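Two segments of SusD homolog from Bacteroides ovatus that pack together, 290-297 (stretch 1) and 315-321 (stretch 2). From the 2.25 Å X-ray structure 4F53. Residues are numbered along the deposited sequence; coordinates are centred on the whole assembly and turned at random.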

# COMPACT_ATOMS: atom_id res chain seq x y z
N THR A 290 15.38 22.24 17.26
CA THR A 290 16.44 22.31 16.24
C THR A 290 16.00 23.26 15.11
O THR A 290 16.65 24.27 14.88
CB THR A 290 16.73 20.88 15.71
OG1 THR A 290 16.90 19.99 16.81
CG2 THR A 290 17.94 20.82 14.77
N VAL A 291 14.89 22.94 14.45
CA VAL A 291 14.28 23.67 13.35
C VAL A 291 14.00 25.17 13.73
O VAL A 291 14.24 26.07 12.92
CB VAL A 291 13.00 22.89 12.92
CG1 VAL A 291 12.05 23.75 12.11
CG2 VAL A 291 13.37 21.62 12.15
N SER A 292 13.53 25.41 14.96
CA SER A 292 13.17 26.74 15.44
C SER A 292 14.36 27.58 15.92
O SER A 292 14.16 28.75 16.27
CB SER A 292 12.17 26.62 16.59
OG SER A 292 12.78 26.09 17.76
N GLY A 293 15.55 26.98 15.99
CA GLY A 293 16.73 27.63 16.53
C GLY A 293 16.53 27.92 18.01
O GLY A 293 16.96 28.96 18.52
N ASN A 294 15.81 27.00 18.70
CA ASN A 294 15.44 27.02 20.12
C ASN A 294 14.39 28.08 20.47
O ASN A 294 14.18 28.34 21.65
CB ASN A 294 16.65 27.13 21.03
CG ASN A 294 17.24 25.77 21.31
OD1 ASN A 294 18.17 25.32 20.63
ND2 ASN A 294 16.64 25.06 22.26
N ALA A 295 13.66 28.61 19.46
CA ALA A 295 12.57 29.56 19.72
C ALA A 295 11.29 28.81 20.16
O ALA A 295 10.41 29.41 20.77
CB ALA A 295 12.31 30.41 18.48
N TYR A 296 11.20 27.49 19.86
CA TYR A 296 10.08 26.61 20.22
C TYR A 296 9.95 26.48 21.75
O TYR A 296 10.92 26.14 22.43
CB TYR A 296 10.27 25.24 19.56
CG TYR A 296 9.20 24.22 19.90
CD1 TYR A 296 7.90 24.36 19.41
CD2 TYR A 296 9.51 23.08 20.65
CE1 TYR A 296 6.91 23.42 19.72
CE2 TYR A 296 8.54 22.11 20.90
CZ TYR A 296 7.24 22.29 20.45
OH TYR A 296 6.28 21.35 20.74
N THR A 297 8.74 26.75 22.28
CA THR A 297 8.47 26.77 23.73
C THR A 297 7.82 25.49 24.25
O THR A 297 7.72 25.30 25.46
CB THR A 297 7.60 27.98 24.12
OG1 THR A 297 6.28 27.81 23.62
CG2 THR A 297 8.19 29.30 23.65
N ASN A 315 3.32 25.90 8.27
CA ASN A 315 4.02 26.64 9.32
C ASN A 315 5.52 26.40 9.04
O ASN A 315 5.87 25.28 8.64
CB ASN A 315 3.60 26.12 10.69
CG ASN A 315 2.32 26.73 11.21
OD1 ASN A 315 2.03 27.91 11.01
ND2 ASN A 315 1.57 25.94 11.95
N SER A 316 6.38 27.43 9.16
CA SER A 316 7.82 27.30 8.82
C SER A 316 8.58 26.24 9.64
O SER A 316 9.68 25.86 9.22
CB SER A 316 8.54 28.64 8.95
OG SER A 316 8.57 29.08 10.29
N TRP A 317 8.04 25.77 10.78
CA TRP A 317 8.72 24.76 11.61
C TRP A 317 8.19 23.35 11.39
O TRP A 317 8.60 22.44 12.13
CB TRP A 317 8.65 25.13 13.11
CG TRP A 317 9.28 26.45 13.47
CD1 TRP A 317 10.09 27.22 12.68
CD2 TRP A 317 9.15 27.14 14.71
NE1 TRP A 317 10.42 28.37 13.34
CE2 TRP A 317 9.87 28.35 14.59
CE3 TRP A 317 8.50 26.85 15.92
CZ2 TRP A 317 9.96 29.27 15.65
CZ3 TRP A 317 8.57 27.78 16.95
CH2 TRP A 317 9.29 28.97 16.81
N SER A 318 7.35 23.14 10.35
CA SER A 318 6.72 21.86 9.99
C SER A 318 7.67 20.66 9.86
O SER A 318 7.25 19.53 10.14
CB SER A 318 5.93 21.99 8.69
OG SER A 318 4.84 22.86 8.90
N GLN A 319 8.92 20.88 9.44
CA GLN A 319 9.85 19.75 9.27
C GLN A 319 10.41 19.27 10.64
O GLN A 319 11.03 18.22 10.70
CB GLN A 319 10.95 20.05 8.26
CG GLN A 319 10.38 20.34 6.86
CD GLN A 319 11.41 20.75 5.83
OE1 GLN A 319 12.56 21.06 6.14
NE2 GLN A 319 11.03 20.72 4.57
N GLY A 320 10.05 19.97 11.72
CA GLY A 320 10.35 19.56 13.08
C GLY A 320 9.46 18.39 13.52
O GLY A 320 9.72 17.78 14.56
N SER A 321 8.40 18.07 12.75
CA SER A 321 7.48 16.94 12.98
C SER A 321 8.25 15.63 12.95
O SER A 321 9.31 15.57 12.32
CB SER A 321 6.37 16.91 11.93
OG SER A 321 5.65 18.13 11.94

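Two irregular segments can pack closely without a hydrogen bond between them; here each backbone is bonded within itself, and the contact is made mainly by carbon atoms. This pair from a SusD homolog is a compact example. In the first stretch a helix runs out in a Schellman motif, with Gly 293 at positive phi, a conformation that glycine adopts readily; Gly 293 N bonds back to Thr 290 O at 3.1 Å. Gly 293 also lies within a type I' turn from Ser 292 to Ala 295, closed by Ala 295 N to Ser 292 O at 3.2 Å. The second stretch makes a type I turn from Asn 315 to Ser 318 and continues into a 3-10 segment, where Gly 320 N reaches Trp 317 O at 2.9 Å. The backbones come closest at Val 291 and Gly 320, whose CA atoms lie 5.7 Å apart.

Trp 317 dominates the contact. Its CA-to-CB bond points sideways, but the indole end comes nearer to the first stretch. Ser 292 CB sits over one face of the six-membered ring of Trp 317, 3.4 Å from its centroid and 7° off the normal, a CH-pi contact. Serine suits this position twice over: its methylene packs on the indole while Ser 292 OG accepts a hydrogen bond from Tyr 296 N at 3.0 Å, spanning the turn to the residue just after it. Ala 295 CB touches Trp 317 CH2 at 3.7 Å, and Tyr 296 CB lies 4.0 Å from Trp 317 CZ3, which meets the tyrosine ring at its edge.

Val 291 extends the packing with both branches: CG1 lies 3.8 Å from Trp 317 CB, and CG2 packs against the backbone, 3.7 Å from Gly 320 N. A CB on Gly 320 would point toward Val 291 and be crowded by Trp 317 O, so glycine fits. Together the stretches bury 293 Å², largely through nonpolar contact.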